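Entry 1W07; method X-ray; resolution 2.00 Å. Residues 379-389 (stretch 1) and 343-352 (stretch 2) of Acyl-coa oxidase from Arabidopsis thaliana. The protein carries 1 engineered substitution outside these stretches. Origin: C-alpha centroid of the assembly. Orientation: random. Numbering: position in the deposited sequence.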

# COMPACT_ATOMS: atom_id res chain seq x y z
N GLY B 379 -20.99 -5.16 -3.31
CA GLY B 379 -20.54 -4.25 -2.27
C GLY B 379 -19.59 -4.88 -1.27
O GLY B 379 -18.61 -4.25 -0.86
N LEU B 380 -19.88 -6.11 -0.88
CA LEU B 380 -19.03 -6.81 0.07
C LEU B 380 -17.70 -7.14 -0.55
O LEU B 380 -16.68 -7.10 0.12
CB LEU B 380 -19.71 -8.08 0.58
CG LEU B 380 -20.92 -7.87 1.51
CD1 LEU B 380 -21.50 -9.23 1.93
CD2 LEU B 380 -20.48 -7.05 2.71
N LYS B 381 -17.71 -7.49 -1.83
CA LYS B 381 -16.48 -7.82 -2.55
C LYS B 381 -15.60 -6.57 -2.52
O LYS B 381 -14.41 -6.64 -2.23
CB LYS B 381 -16.79 -8.24 -3.99
CG LYS B 381 -15.57 -8.63 -4.83
CD LYS B 381 -14.87 -7.41 -5.39
CE LYS B 381 -13.70 -7.78 -6.28
NZ LYS B 381 -13.00 -6.57 -6.79
N SER B 382 -16.21 -5.42 -2.79
CA SER B 382 -15.50 -4.13 -2.78
C SER B 382 -15.00 -3.75 -1.40
O SER B 382 -13.84 -3.36 -1.22
CB SER B 382 -16.42 -3.01 -3.28
OG SER B 382 -15.73 -1.79 -3.34
N LEU B 383 -15.89 -3.83 -0.42
CA LEU B 383 -15.54 -3.46 0.94
C LEU B 383 -14.40 -4.29 1.53
O LEU B 383 -13.41 -3.75 1.99
CB LEU B 383 -16.77 -3.56 1.84
CG LEU B 383 -16.62 -2.90 3.22
CD1 LEU B 383 -16.90 -1.41 3.08
CD2 LEU B 383 -17.59 -3.51 4.22
N THR B 384 -14.55 -5.61 1.51
CA THR B 384 -13.54 -6.51 2.08
C THR B 384 -12.19 -6.49 1.38
O THR B 384 -11.15 -6.53 2.05
CB THR B 384 -14.05 -7.97 2.13
OG1 THR B 384 -14.29 -8.46 0.80
CG2 THR B 384 -15.36 -8.04 2.91
N THR B 385 -12.18 -6.42 0.04
CA THR B 385 -10.91 -6.40 -0.68
C THR B 385 -10.15 -5.13 -0.41
O THR B 385 -8.94 -5.15 -0.23
CB THR B 385 -11.09 -6.57 -2.20
OG1 THR B 385 -11.99 -5.57 -2.70
CG2 THR B 385 -11.64 -7.94 -2.51
N THR B 386 -10.86 -4.00 -0.41
CA THR B 386 -10.24 -2.71 -0.15
C THR B 386 -9.69 -2.74 1.27
O THR B 386 -8.51 -2.43 1.50
CB THR B 386 -11.29 -1.58 -0.31
OG1 THR B 386 -11.68 -1.51 -1.68
CG2 THR B 386 -10.73 -0.22 0.16
N ALA B 387 -10.51 -3.12 2.24
CA ALA B 387 -10.05 -3.13 3.64
C ALA B 387 -8.88 -4.08 3.84
O ALA B 387 -7.96 -3.77 4.60
CB ALA B 387 -11.19 -3.52 4.58
N THR B 388 -8.90 -5.22 3.15
CA THR B 388 -7.84 -6.23 3.30
C THR B 388 -6.52 -5.77 2.71
O THR B 388 -5.47 -5.91 3.35
CB THR B 388 -8.28 -7.57 2.67
OG1 THR B 388 -9.43 -8.05 3.38
CG2 THR B 388 -7.16 -8.63 2.76
N ALA B 389 -6.56 -5.23 1.49
CA ALA B 389 -5.36 -4.74 0.83
C ALA B 389 -4.69 -3.67 1.69
O ALA B 389 -3.49 -3.73 1.95
CB ALA B 389 -5.74 -4.16 -0.55
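Stretch 2, residues 343-352: AFRFVGEWLK

How do the two backbones run past each other? Residues 343-352 are helical throughout, as are residues 379-389, and each helix extends beyond its stretch at both ends. Their N-to-C directions differ by 158°, so stretch 2 lies nearly antiparallel to stretch 1, with a signed crossing angle of -158°. The axes come no closer than 11.4 Å, and the contact is made mostly by side chains. The register follows the direction: Phe344 lies by Thr384, their CA atoms 6.8 Å apart, and one turn later in stretch 2 Val347 lies by Leu380, one turn earlier in stretch 1, with 8.6 Å from CA to CA.

What fills the space beside Thr384? The ring of Phe344, with chi1 in the m well, reaches across from stretch 2. Thr384 CG2 sits over one face of it, 3.9 Å from the ring centroid and 14° off the ring normal, a CH-pi contact. The ring edge meets the next turn of stretch 1: Phe344 CZ is 3.6 Å from Ala387 CB, and Phe344 CE2 is 3.7 Å from Thr388 OG1. Phe344 thus spans about one turn of stretch 1, from Thr384 to Thr388, and it has the largest area covered in the contact, 94 Å².

Where does Leu380 go? Its CA-to-CB bond points toward stretch 2, the side chain is in the mt rotamer, and its CD1 meets three residues spread over a turn of that helix. Leu380 CD1 lies 3.7 Å from Leu351 CD1, 3.9 Å from Val347 CG2 and 4.1 Å from Trp350 CZ3, the last at the edge of the indole. These contacts are all apolar, and the other stretch covers 81 Å² of Leu380.

What do the threonine hydroxyls of stretch 1 bond to? Each donates to a carbonyl of its own helix. Thr384 OG1 donates to Leu380 O at 2.8 Å, and Thr388 OG1 donates to Thr384 O at 2.7 Å, each reaching the carbonyl four residues earlier. That arrangement satisfies the hydroxyl of Thr384 while its methyl rests on the aromatic face. Thr385 and Thr386 make the same kind of bond, from Thr385 OG1 to Lys381 O at 2.7 Å and from Thr386 OG1 to Ser382 O at 2.9 Å, but neither touches stretch 2. No hydrogen bond crosses between the helices; the 326 Å² buried, both sides summed, rests on packing.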

# COMPACT_ATOMS: atom_id res chain seq x y z
N ALA B 343 -14.48 -10.63 11.29
CA ALA B 343 -15.68 -10.05 10.73
C ALA B 343 -15.88 -10.50 9.27
O ALA B 343 -16.99 -10.87 8.88
CB ALA B 343 -15.62 -8.54 10.82
N PHE B 344 -14.81 -10.47 8.47
CA PHE B 344 -14.89 -10.87 7.06
C PHE B 344 -15.07 -12.37 6.92
O PHE B 344 -15.68 -12.84 5.97
CB PHE B 344 -13.65 -10.41 6.29
CG PHE B 344 -13.46 -8.91 6.25
CD1 PHE B 344 -14.49 -8.05 6.63
CD2 PHE B 344 -12.26 -8.38 5.80
CE1 PHE B 344 -14.32 -6.66 6.55
CE2 PHE B 344 -12.08 -7.01 5.71
CZ PHE B 344 -13.11 -6.15 6.09
N ARG B 345 -14.53 -13.12 7.86
CA ARG B 345 -14.69 -14.58 7.85
C ARG B 345 -16.20 -14.92 8.04
O ARG B 345 -16.79 -15.70 7.28
CB ARG B 345 -13.88 -15.16 9.01
CG ARG B 345 -13.72 -16.67 9.01
CD ARG B 345 -12.88 -17.07 7.83
NE ARG B 345 -12.40 -18.44 7.95
CZ ARG B 345 -11.46 -18.96 7.18
NH1 ARG B 345 -10.88 -18.22 6.23
NH2 ARG B 345 -11.08 -20.22 7.35
N PHE B 346 -16.83 -14.30 9.05
CA PHE B 346 -18.25 -14.55 9.33
C PHE B 346 -19.16 -14.03 8.21
O PHE B 346 -20.14 -14.68 7.84
CB PHE B 346 -18.61 -13.91 10.68
CG PHE B 346 -17.86 -14.51 11.86
CD1 PHE B 346 -17.50 -13.73 12.95
CD2 PHE B 346 -17.49 -15.86 11.86
CE1 PHE B 346 -16.77 -14.27 14.03
CE2 PHE B 346 -16.77 -16.42 12.92
CZ PHE B 346 -16.41 -15.62 14.01
N VAL B 347 -18.84 -12.86 7.66
CA VAL B 347 -19.66 -12.34 6.58
C VAL B 347 -19.49 -13.26 5.38
O VAL B 347 -20.38 -13.40 4.55
CB VAL B 347 -19.29 -10.87 6.22
CG1 VAL B 347 -18.08 -10.83 5.30
CG2 VAL B 347 -20.49 -10.17 5.59
N GLY B 348 -18.33 -13.90 5.30
CA GLY B 348 -18.06 -14.82 4.21
C GLY B 348 -18.90 -16.07 4.38
O GLY B 348 -19.35 -16.67 3.40
N GLU B 349 -19.10 -16.47 5.63
CA GLU B 349 -19.91 -17.66 5.91
C GLU B 349 -21.34 -17.39 5.46
O GLU B 349 -21.98 -18.24 4.84
CB GLU B 349 -19.93 -17.97 7.42
CG GLU B 349 -18.75 -18.80 7.93
CD GLU B 349 -18.75 -18.95 9.46
OE1 GLU B 349 -19.84 -18.93 10.07
OE2 GLU B 349 -17.65 -19.10 10.04
N TRP B 350 -21.83 -16.19 5.78
CA TRP B 350 -23.18 -15.78 5.42
C TRP B 350 -23.33 -15.73 3.90
O TRP B 350 -24.33 -16.21 3.36
CB TRP B 350 -23.50 -14.41 6.02
CG TRP B 350 -24.84 -13.89 5.60
CD1 TRP B 350 -26.06 -14.28 6.07
CD2 TRP B 350 -25.11 -12.91 4.58
NE1 TRP B 350 -27.07 -13.61 5.41
CE2 TRP B 350 -26.51 -12.76 4.49
CE3 TRP B 350 -24.29 -12.15 3.73
CZ2 TRP B 350 -27.12 -11.88 3.59
CZ3 TRP B 350 -24.90 -11.27 2.83
CH2 TRP B 350 -26.30 -11.15 2.77
N LEU B 351 -22.34 -15.16 3.22
CA LEU B 351 -22.38 -15.07 1.77
C LEU B 351 -22.46 -16.45 1.13
O LEU B 351 -22.97 -16.60 0.02
CB LEU B 351 -21.15 -14.33 1.25
CG LEU B 351 -21.32 -12.83 1.04
CD1 LEU B 351 -20.01 -12.28 0.50
CD2 LEU B 351 -22.48 -12.54 0.08
N LYS B 352 -21.94 -17.46 1.81
CA LYS B 352 -22.00 -18.81 1.28
C LYS B 352 -23.46 -19.25 1.32
O LYS B 352 -24.01 -19.74 0.33
CB LYS B 352 -21.14 -19.75 2.13
CG LYS B 352 -21.15 -21.18 1.62
CD LYS B 352 -20.49 -21.33 0.26
CE LYS B 352 -20.61 -22.77 -0.23
NZ LYS B 352 -20.15 -23.75 0.80